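Local coordinates for protein predicted ATPase involved in replication control, Cdc46/Mcm family (Methanopyrus kandleri AV19, PDB 3F8T) that probably acts as an ATP-dependent helicase of the MCM family, binding ATP and single-stranded DNA in DNA replication, at residues Gly123-Val128 with Glu135-Asp140; Pro157-Glu162 with Val177-Pro182. The protein carries 2 engineered substitutions. All coordinates share one frame; numbering follows the deposited sequence.

Contact 1 (Gly123-Val128 with Glu135-Asp140)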
loop_
_atom_site.group_PDB
_atom_site.type_symbol
_atom_site.label_atom_id
_atom_site.label_comp_id
_atom_site.label_asym_id
_atom_site.label_seq_id
_atom_site.Cartn_x
_atom_site.Cartn_y
_atom_site.Cartn_z
ATOM N N GLY A 123 4.922 8.808 4.623
ATOM C CA GLY A 123 5.238 7.994 3.464
ATOM C C GLY A 123 5.648 6.576 3.797
ATOM O O GLY A 123 5.322 6.068 4.864
ATOM N N VAL A 124 6.357 5.946 2.869
ATOM C CA VAL A 124 6.708 4.516 2.958
ATOM C C VAL A 124 8.160 4.373 3.362
ATOM O O VAL A 124 9.027 5.044 2.803
ATOM C CB VAL A 124 6.436 3.759 1.609
ATOM C CG1 VAL A 124 6.901 2.286 1.674
ATOM C CG2 VAL A 124 4.938 3.810 1.254
ATOM N N VAL A 125 8.407 3.520 4.359
ATOM C CA VAL A 125 9.754 3.276 4.848
ATOM C C VAL A 125 10.518 2.445 3.821
ATOM O O VAL A 125 10.129 1.320 3.479
ATOM C CB VAL A 125 9.757 2.569 6.248
ATOM C CG1 VAL A 125 11.180 2.377 6.753
ATOM C CG2 VAL A 125 8.920 3.358 7.268
ATOM N N ARG A 126 11.608 3.014 3.320
ATOM C CA ARG A 126 12.439 2.333 2.330
ATOM C C ARG A 126 13.484 1.446 2.984
ATOM O O ARG A 126 13.862 0.404 2.433
ATOM C CB ARG A 126 13.158 3.367 1.470
ATOM C CG ARG A 126 12.225 4.199 0.613
ATOM C CD ARG A 126 11.855 3.463 -0.663
ATOM N NE ARG A 126 12.861 3.694 -1.688
ATOM C CZ ARG A 126 12.670 4.411 -2.789
ATOM N NH1 ARG A 126 11.494 4.968 -3.053
ATOM N NH2 ARG A 126 13.669 4.561 -3.636
ATOM N N GLU A 127 13.953 1.866 4.160
ATOM C CA GLU A 127 15.116 1.244 4.766
ATOM C C GLU A 127 15.187 1.565 6.257
ATOM O O GLU A 127 14.719 2.617 6.705
ATOM C CB GLU A 127 16.388 1.727 4.048
ATOM C CG GLU A 127 17.676 1.093 4.547
ATOM C CD GLU A 127 18.905 1.658 3.872
ATOM O OE1 GLU A 127 18.846 1.962 2.649
ATOM O OE2 GLU A 127 19.938 1.792 4.577
ATOM N N VAL A 128 15.742 0.635 7.025
ATOM C CA VAL A 128 16.026 0.883 8.434
ATOM C C VAL A 128 17.429 0.392 8.729
ATOM O O VAL A 128 17.939 -0.492 8.034
ATOM C CB VAL A 128 15.006 0.229 9.392
ATOM C CG1 VAL A 128 13.591 0.725 9.122
ATOM C CG2 VAL A 128 15.071 -1.329 9.365
ATOM N N GLU A 135 17.910 2.346 14.778
ATOM C CA GLU A 135 18.421 3.714 14.941
ATOM C C GLU A 135 18.027 4.718 13.864
ATOM O O GLU A 135 17.772 5.875 14.178
ATOM C CB GLU A 135 19.954 3.711 15.045
ATOM C CG GLU A 135 20.512 2.924 16.227
ATOM C CD GLU A 135 22.018 2.729 16.170
ATOM O OE1 GLU A 135 22.627 2.960 15.093
ATOM O OE2 GLU A 135 22.599 2.332 17.210
ATOM N N HIS A 136 18.031 4.287 12.601
ATOM C CA HIS A 136 17.825 5.188 11.469
ATOM C C HIS A 136 16.843 4.605 10.466
ATOM O O HIS A 136 16.755 3.387 10.307
ATOM C CB HIS A 136 19.130 5.438 10.719
ATOM C CG HIS A 136 20.133 6.247 11.479
ATOM N ND1 HIS A 136 20.271 7.607 11.308
ATOM C CD2 HIS A 136 21.062 5.885 12.397
ATOM C CE1 HIS A 136 21.232 8.052 12.099
ATOM N NE2 HIS A 136 21.725 7.028 12.773
ATOM N N ALA A 137 16.131 5.484 9.772
ATOM C CA ALA A 137 15.273 5.063 8.677
ATOM C C ALA A 137 15.370 6.042 7.517
ATOM O O ALA A 137 15.760 7.217 7.691
ATOM C CB ALA A 137 13.831 4.924 9.153
ATOM N N ILE A 138 15.041 5.554 6.322
ATOM C CA ILE A 138 14.844 6.444 5.179
ATOM C C ILE A 138 13.382 6.304 4.772
ATOM O O ILE A 138 12.898 5.173 4.604
ATOM C CB ILE A 138 15.741 6.089 3.990
ATOM C CG1 ILE A 138 17.224 6.326 4.323
ATOM C CG2 ILE A 138 15.320 6.895 2.745
ATOM C CD1 ILE A 138 18.151 5.607 3.342
ATOM N N VAL A 139 12.691 7.439 4.639
ATOM C CA VAL A 139 11.268 7.441 4.278
ATOM C C VAL A 139 10.996 8.146 2.939
ATOM O O VAL A 139 11.349 9.319 2.752
ATOM C CB VAL A 139 10.401 8.105 5.408
ATOM C CG1 VAL A 139 8.950 8.123 5.035
ATOM C CG2 VAL A 139 10.592 7.384 6.750
ATOM N N ASP A 140 10.329 7.439 2.029
ATOM C CA ASP A 140 9.884 8.014 0.751
ATOM C C ASP A 140 8.580 8.771 0.993
ATOM O O ASP A 140 7.526 8.162 1.208
ATOM C CB ASP A 140 9.697 6.897 -0.293
ATOM C CG ASP A 140 9.129 7.402 -1.635
ATOM O OD1 ASP A 140 9.041 8.628 -1.882
ATOM O OD2 ASP A 140 8.748 6.531 -2.441
#
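V124 and D140 pair in both directions through their backbones, giving an example of how two antiparallel strands stay joined across a fault in their register. V124 N reaches D140 O at 3.0 Å and D140 N returns to V124 O at 2.8 Å. Further along, R126 N donates to I138 O at 2.8 Å, while E127 N gives the same oxygen a second, weak bond; I138 N closes the ladder on E127 O. R126 and E127 thus both face I138, a classic beta bulge that moves the register by one residue. Strands 118-130 and 134-140 form a beta hairpin in a region assigned to the OB fold; R126, in the bulge, and V128 beyond it also form backbone hydrogen bonds to A293 and L291. Among charged groups, R126 NH1 meets D140 OD2 in a salt bridge of 3.2 Å. The bend at chi2 (-82°) lays R126 CD near D140 CB, at 4.1 Å, and the carboxylate plane stands 87° from the guanidinium; D140 OD1 is hydrogen-bonded to G142 N. E127, extended beside I138, sets OE1 3.8 Å from I138 CD1, and this OE1 forms a salt bridge with R292. V125, V128, A137 and V139 share the face opposite V124, E127, I138 and D140: V128 CG1 is 4.2 Å from A137 CB, V125 CG2 faces V139 CG2 at 4.4 Å, and L155 touches V128 and A137.

Contact 2 (Pro157-Glu162 with Val177-Pro182)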
loop_
_atom_site.group_PDB
_atom_site.type_symbol
_atom_site.label_atom_id
_atom_site.label_comp_id
_atom_site.label_asym_id
_atom_site.label_seq_id
_atom_site.Cartn_x
_atom_site.Cartn_y
_atom_site.Cartn_z
ATOM N N PRO A 157 10.701 -1.608 7.114
ATOM C CA PRO A 157 10.652 -1.335 5.668
ATOM C C PRO A 157 9.292 -1.721 5.084
ATOM O O PRO A 157 8.766 -2.795 5.399
ATOM C CB PRO A 157 11.750 -2.243 5.106
ATOM C CG PRO A 157 12.706 -2.478 6.301
ATOM C CD PRO A 157 11.758 -2.580 7.466
ATOM N N GLY A 158 8.715 -0.845 4.265
ATOM C CA GLY A 158 7.432 -1.128 3.606
ATOM C C GLY A 158 6.240 -0.550 4.343
ATOM O O GLY A 158 5.159 -0.387 3.765
ATOM N N LEU A 159 6.433 -0.249 5.627
ATOM C CA LEU A 159 5.379 0.348 6.448
ATOM C C LEU A 159 5.077 1.755 5.957
ATOM O O LEU A 159 5.990 2.485 5.589
ATOM C CB LEU A 159 5.816 0.404 7.924
ATOM C CG LEU A 159 4.738 0.478 9.002
ATOM C CD1 LEU A 159 3.861 -0.780 8.967
ATOM C CD2 LEU A 159 5.416 0.639 10.374
ATOM N N ARG A 160 3.797 2.119 5.927
ATOM C CA ARG A 160 3.417 3.508 5.733
ATOM C C ARG A 160 3.224 4.190 7.091
ATOM O O ARG A 160 2.482 3.710 7.943
ATOM C CB ARG A 160 2.148 3.621 4.901
ATOM C CG ARG A 160 1.854 5.022 4.451
ATOM C CD ARG A 160 0.885 5.017 3.268
ATOM N NE ARG A 160 0.384 6.364 3.029
ATOM C CZ ARG A 160 -0.688 6.875 3.622
ATOM N NH1 ARG A 160 -1.057 8.127 3.347
ATOM N NH2 ARG A 160 -1.403 6.140 4.473
ATOM N N VAL A 161 3.884 5.328 7.270
ATOM C CA VAL A 161 3.947 5.972 8.575
ATOM C C VAL A 161 3.750 7.485 8.492
ATOM O O VAL A 161 4.041 8.104 7.466
ATOM C CB VAL A 161 5.304 5.651 9.282
ATOM C CG1 VAL A 161 5.448 4.150 9.496
ATOM C CG2 VAL A 161 6.494 6.186 8.465
ATOM N N GLU A 162 3.208 8.070 9.559
ATOM C CA GLU A 162 3.364 9.496 9.791
ATOM C C GLU A 162 4.331 9.680 10.955
ATOM O O GLU A 162 4.183 9.050 12.021
ATOM C CB GLU A 162 2.034 10.214 10.056
ATOM C CG GLU A 162 2.191 11.751 10.100
ATOM C CD GLU A 162 0.872 12.527 10.062
ATOM O OE1 GLU A 162 -0.175 11.964 10.452
ATOM O OE2 GLU A 162 0.891 13.723 9.657
ATOM N N VAL A 177 5.918 8.180 16.045
ATOM C CA VAL A 177 5.704 7.442 14.803
ATOM C C VAL A 177 4.293 6.865 14.877
ATOM O O VAL A 177 3.949 6.225 15.874
ATOM C CB VAL A 177 6.754 6.309 14.627
ATOM C CG1 VAL A 177 6.373 5.376 13.467
ATOM C CG2 VAL A 177 8.139 6.894 14.395
ATOM N N HIS A 178 3.479 7.156 13.862
ATOM C CA HIS A 178 2.126 6.622 13.760
ATOM C C HIS A 178 2.020 5.734 12.531
ATOM O O HIS A 178 2.226 6.201 11.416
ATOM C CB HIS A 178 1.103 7.751 13.679
ATOM C CG HIS A 178 1.093 8.648 14.882
ATOM N ND1 HIS A 178 0.595 8.249 16.104
ATOM C CD2 HIS A 178 1.519 9.921 15.046
ATOM C CE1 HIS A 178 0.718 9.239 16.972
ATOM N NE2 HIS A 178 1.276 10.265 16.355
ATOM N N LYS A 179 1.727 4.453 12.754
ATOM C CA LYS A 179 1.496 3.495 11.674
ATOM C C LYS A 179 0.224 3.901 10.935
ATOM O O LYS A 179 -0.754 4.345 11.551
ATOM C CB LYS A 179 1.373 2.070 12.239
ATOM C CG LYS A 179 1.607 0.965 11.210
ATOM C CD LYS A 179 0.961 -0.386 11.595
ATOM C CE LYS A 179 1.668 -1.072 12.758
ATOM N NZ LYS A 179 1.276 -2.524 12.863
ATOM N N LYS A 180 0.248 3.787 9.611
ATOM C CA LYS A 180 -0.897 4.123 8.770
ATOM C C LYS A 180 -1.284 2.902 7.934
ATOM O O LYS A 180 -0.494 1.951 7.828
ATOM C CB LYS A 180 -0.559 5.291 7.826
ATOM C CG LYS A 180 -0.274 6.638 8.518
ATOM C CD LYS A 180 -1.517 7.176 9.223
ATOM C CE LYS A 180 -1.245 8.470 9.948
ATOM N NZ LYS A 180 -2.474 8.919 10.673
ATOM N N ASP A 181 -2.481 2.941 7.343
ATOM C CA ASP A 181 -2.906 1.933 6.357
ATOM C C ASP A 181 -1.897 1.958 5.206
ATOM O O ASP A 181 -1.288 2.992 4.967
ATOM C CB ASP A 181 -4.295 2.265 5.780
ATOM C CG ASP A 181 -5.387 2.377 6.848
ATOM O OD1 ASP A 181 -5.283 1.713 7.902
ATOM O OD2 ASP A 181 -6.365 3.139 6.618
ATOM N N PRO A 182 -1.719 0.832 4.485
ATOM C CA PRO A 182 -0.769 0.844 3.367
ATOM C C PRO A 182 -1.126 1.802 2.228
ATOM O O PRO A 182 -0.250 2.186 1.455
ATOM C CB PRO A 182 -0.797 -0.606 2.858
ATOM C CG PRO A 182 -1.306 -1.412 4.023
ATOM C CD PRO A 182 -2.317 -0.501 4.678
HETATM O O HOH W 1 1.468 0.330 6.566
HETATM O O HOH W 2 -0.295 10.822 12.589
#
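The guanidinium of R160 meets the carbonyl of D181 at its edge: R160 NH2 donates to D181 O at 3.2 Å, with the oxygen only 11° out of the guanidinium plane and the N-H pointing fairly straight at it (160°). K180 CB approaches the same group obliquely, 3.6 Å from R160 NH2. The arginine chain is extended from CG to NE, and its CD comes close to the oxygens of both D181 and P182. NH1 forms a salt bridge with E122, so the two terminal nitrogens of this flat cation have different partners. E162 O lies obliquely to the H178 ring, whose NE2 has a weak hydrogen bond to E176.

Strands 160-168 and 176-180 run antiparallel, neighbours in the mixed sheet of a region assigned to the OB fold, and they illustrate how direct and water-mediated backbone bonds can combine. E162 and H178 exchange two backbone bonds, the one from H178 N to E162 O being 2.7 Å and nearly along the C=O axis. K180 N reaches R160 O at 2.8 Å, and a water bridges the backbones here, accepting from R160 N and donating to K180 O. The side chains of E162 and K180 cross obliquely; chi2 (-65°) turns the lysine's CD aside, and CE of K180 lies 3.7 Å from E162 CB. The salt bridge from K180 NZ to E162 OE1 is long, at 3.8 Å, whereas E162 OE2 is hydrogen-bonded to S120 OG. L159 and K179 cross at about a right angle, L159 CD1 touching K179 CG at 3.6 Å. V161 CG1 meets V177 CG1; V161 also touches V125, and V177 touches L155.

In the fold
Contact 1 closes before contact 2 opens along the chain; both belong to one mixed sheet, and all four segments lie in the region assigned to the OB fold. Their centres lie about 10 Å apart. Strands 118-130 and 160-168 join them as neighbours: V125 O probably accepts a hydrogen bond from G158 N, and G123 O one from V161 N. The order across the sheet here is therefore 134-140, 118-130, 160-168, 176-180. L155, in the loop between the contacts, touches side chains of both. R265 and strand 289-293, from the region assigned to the MCM P-loop domain, also reach both contacts, so this sheet is physically joined to the probable ATPase part.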